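Local coordinates for glutamine cyclotransferase (Zymomonas mobilis, PDB 3NOL), which catalyses the cyclisation of N-terminal glutamine to pyroglutamate, as a bacterial glutaminyl cyclase built on a beta-propeller that holds a calcium ion, at residues Y37-D40 and T41-T45. Numbering follows the deposited sequence.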
loop_
_atom_site.group_PDB
_atom_site.type_symbol
_atom_site.label_atom_id
_atom_site.label_comp_id
_atom_site.label_asym_id
_atom_site.label_seq_id
_atom_site.Cartn_x
_atom_site.Cartn_y
_atom_site.Cartn_z
ATOM N N TYR A 37 -11.286 12.402 2.865
ATOM C CA TYR A 37 -11.589 12.568 1.449
ATOM C C TYR A 37 -12.414 11.383 0.952
ATOM O O TYR A 37 -12.269 10.283 1.477
ATOM C CB TYR A 37 -10.287 12.671 0.651
ATOM C CG TYR A 37 -9.484 13.894 1.022
ATOM C CD1 TYR A 37 -9.967 15.171 0.739
ATOM C CD2 TYR A 37 -8.277 13.777 1.703
ATOM C CE1 TYR A 37 -9.238 16.311 1.094
ATOM C CE2 TYR A 37 -7.556 14.906 2.080
ATOM C CZ TYR A 37 -8.046 16.167 1.757
ATOM O OH TYR A 37 -7.328 17.290 2.125
ATOM N N PRO A 38 -13.297 11.601 -0.045
ATOM C CA PRO A 38 -14.113 10.483 -0.526
ATOM C C PRO A 38 -13.267 9.333 -1.096
ATOM O O PRO A 38 -12.280 9.568 -1.825
ATOM C CB PRO A 38 -14.943 11.105 -1.652
ATOM C CG PRO A 38 -14.882 12.559 -1.455
ATOM C CD PRO A 38 -13.599 12.858 -0.753
ATOM N N HIS A 39 -13.635 8.104 -0.742
ATOM C CA HIS A 39 -13.065 6.916 -1.393
ATOM C C HIS A 39 -14.188 6.054 -1.963
ATOM O O HIS A 39 -15.314 6.019 -1.426
ATOM C CB HIS A 39 -12.196 6.118 -0.412
ATOM C CG HIS A 39 -11.513 4.925 -1.025
ATOM N ND1 HIS A 39 -11.897 3.635 -0.748
ATOM C CD2 HIS A 39 -10.455 4.829 -1.876
ATOM C CE1 HIS A 39 -11.121 2.786 -1.411
ATOM N NE2 HIS A 39 -10.236 3.488 -2.105
ATOM N N ASP A 40 -13.885 5.397 -3.077
ATOM C CA ASP A 40 -14.854 4.577 -3.809
ATOM C C ASP A 40 -15.233 3.366 -2.946
ATOM O O ASP A 40 -14.382 2.531 -2.610
ATOM C CB ASP A 40 -14.195 4.152 -5.138
ATOM C CG ASP A 40 -15.123 3.353 -6.042
ATOM O OD1 ASP A 40 -16.230 2.919 -5.598
ATOM O OD2 ASP A 40 -14.698 3.124 -7.193
ATOM N N THR A 41 -16.517 3.264 -2.598
ATOM C CA THR A 41 -16.969 2.165 -1.717
ATOM C C THR A 41 -17.055 0.823 -2.439
ATOM O O THR A 41 -17.355 -0.195 -1.821
ATOM C CB THR A 41 -18.339 2.469 -1.042
ATOM O OG1 THR A 41 -19.308 2.818 -2.041
ATOM C CG2 THR A 41 -18.213 3.585 -0.019
ATOM N N LYS A 42 -16.792 0.815 -3.745
ATOM C CA LYS A 42 -16.714 -0.421 -4.504
ATOM C C LYS A 42 -15.258 -0.839 -4.779
ATOM O O LYS A 42 -15.004 -1.868 -5.411
ATOM C CB LYS A 42 -17.528 -0.299 -5.815
ATOM C CG LYS A 42 -19.044 -0.187 -5.572
ATOM C CD LYS A 42 -19.831 -0.325 -6.866
ATOM C CE LYS A 42 -21.326 -0.368 -6.596
ATOM N NZ LYS A 42 -21.812 0.869 -5.925
ATOM N N ALA A 43 -14.306 -0.049 -4.280
ATOM C CA ALA A 43 -12.896 -0.245 -4.591
ATOM C C ALA A 43 -12.221 -1.102 -3.529
ATOM O O ALA A 43 -11.968 -0.617 -2.404
ATOM C CB ALA A 43 -12.163 1.122 -4.716
ATOM N N PHE A 44 -11.892 -2.338 -3.912
ATOM C CA PHE A 44 -11.068 -3.231 -3.073
ATOM C C PHE A 44 -9.590 -2.853 -3.187
ATOM O O PHE A 44 -8.852 -3.405 -4.020
ATOM C CB PHE A 44 -11.229 -4.703 -3.480
ATOM C CG PHE A 44 -12.591 -5.283 -3.188
ATOM C CD1 PHE A 44 -13.587 -5.281 -4.175
ATOM C CD2 PHE A 44 -12.861 -5.868 -1.939
ATOM C CE1 PHE A 44 -14.851 -5.869 -3.919
ATOM C CE2 PHE A 44 -14.130 -6.427 -1.662
ATOM C CZ PHE A 44 -15.117 -6.434 -2.653
ATOM N N THR A 45 -9.167 -1.901 -2.375
ATOM C CA THR A 45 -7.806 -1.377 -2.462
ATOM C C THR A 45 -6.735 -2.451 -2.247
ATOM O O THR A 45 -6.731 -3.114 -1.188
ATOM C CB THR A 45 -7.623 -0.259 -1.400
ATOM O OG1 THR A 45 -8.633 0.740 -1.602
ATOM C CG2 THR A 45 -6.249 0.366 -1.521
#
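The imidazole of His39 turns one edge to Ala43, whose carbonyl O lies near the ring plane, 3.6 Å from His39 CE1. The methyl group of Ala43 packs against the same corner, with CB 3.8 Å from His39 CE1. Thr45 OG1 comes to the ring obliquely and stands 3.2 Å from His39 NE2. Both of these polar atoms are hydrogen-bonded to the carboxylate of Glu57, while His39 ND1 bonds the carbonyl O of Trp246. The ring is thus held from two ends, which fixes its rotation.

The other flat group is the carboxylate of Asp40. Its CG sits anti to the backbone N (chi1 -177°), which carries the group round beside the chain that follows. The backbone N of Lys42 meets Asp40 OD1 from above the carboxylate plane at 2.9 Å. The bond is fairly straight, 160° at the hydrogen. This is the side-chain bond of an Asx turn. Asp40 also opens a type I beta turn, closed by Ala43 N to Asp40 O at 3.1 Å. Across the turn, Asp40 CB and Ala43 CB lie 3.7 Å apart. OD2 forms a salt bridge with Arg68. With an alanine at Asp40, the amide of Lys42 would probably lose its acceptor and Arg68 its carboxylate mate, leaving the turn its backbone bond to Ala43 N.

The turn joins strand 28-38 to strand 44-51, and so links two adjacent sheets of the propeller. The side chain of Thr45 lies about 8 Å from the bound calcium ion, and strand 44-51 carries Phe48, part of the metal site. Asp40 accepts two backbone N-H groups, at OD1 and at O, and its OD2 reaches Arg68. His39 and Thr45 share the carboxylate of Glu57, which ties the ring to strand 44-51.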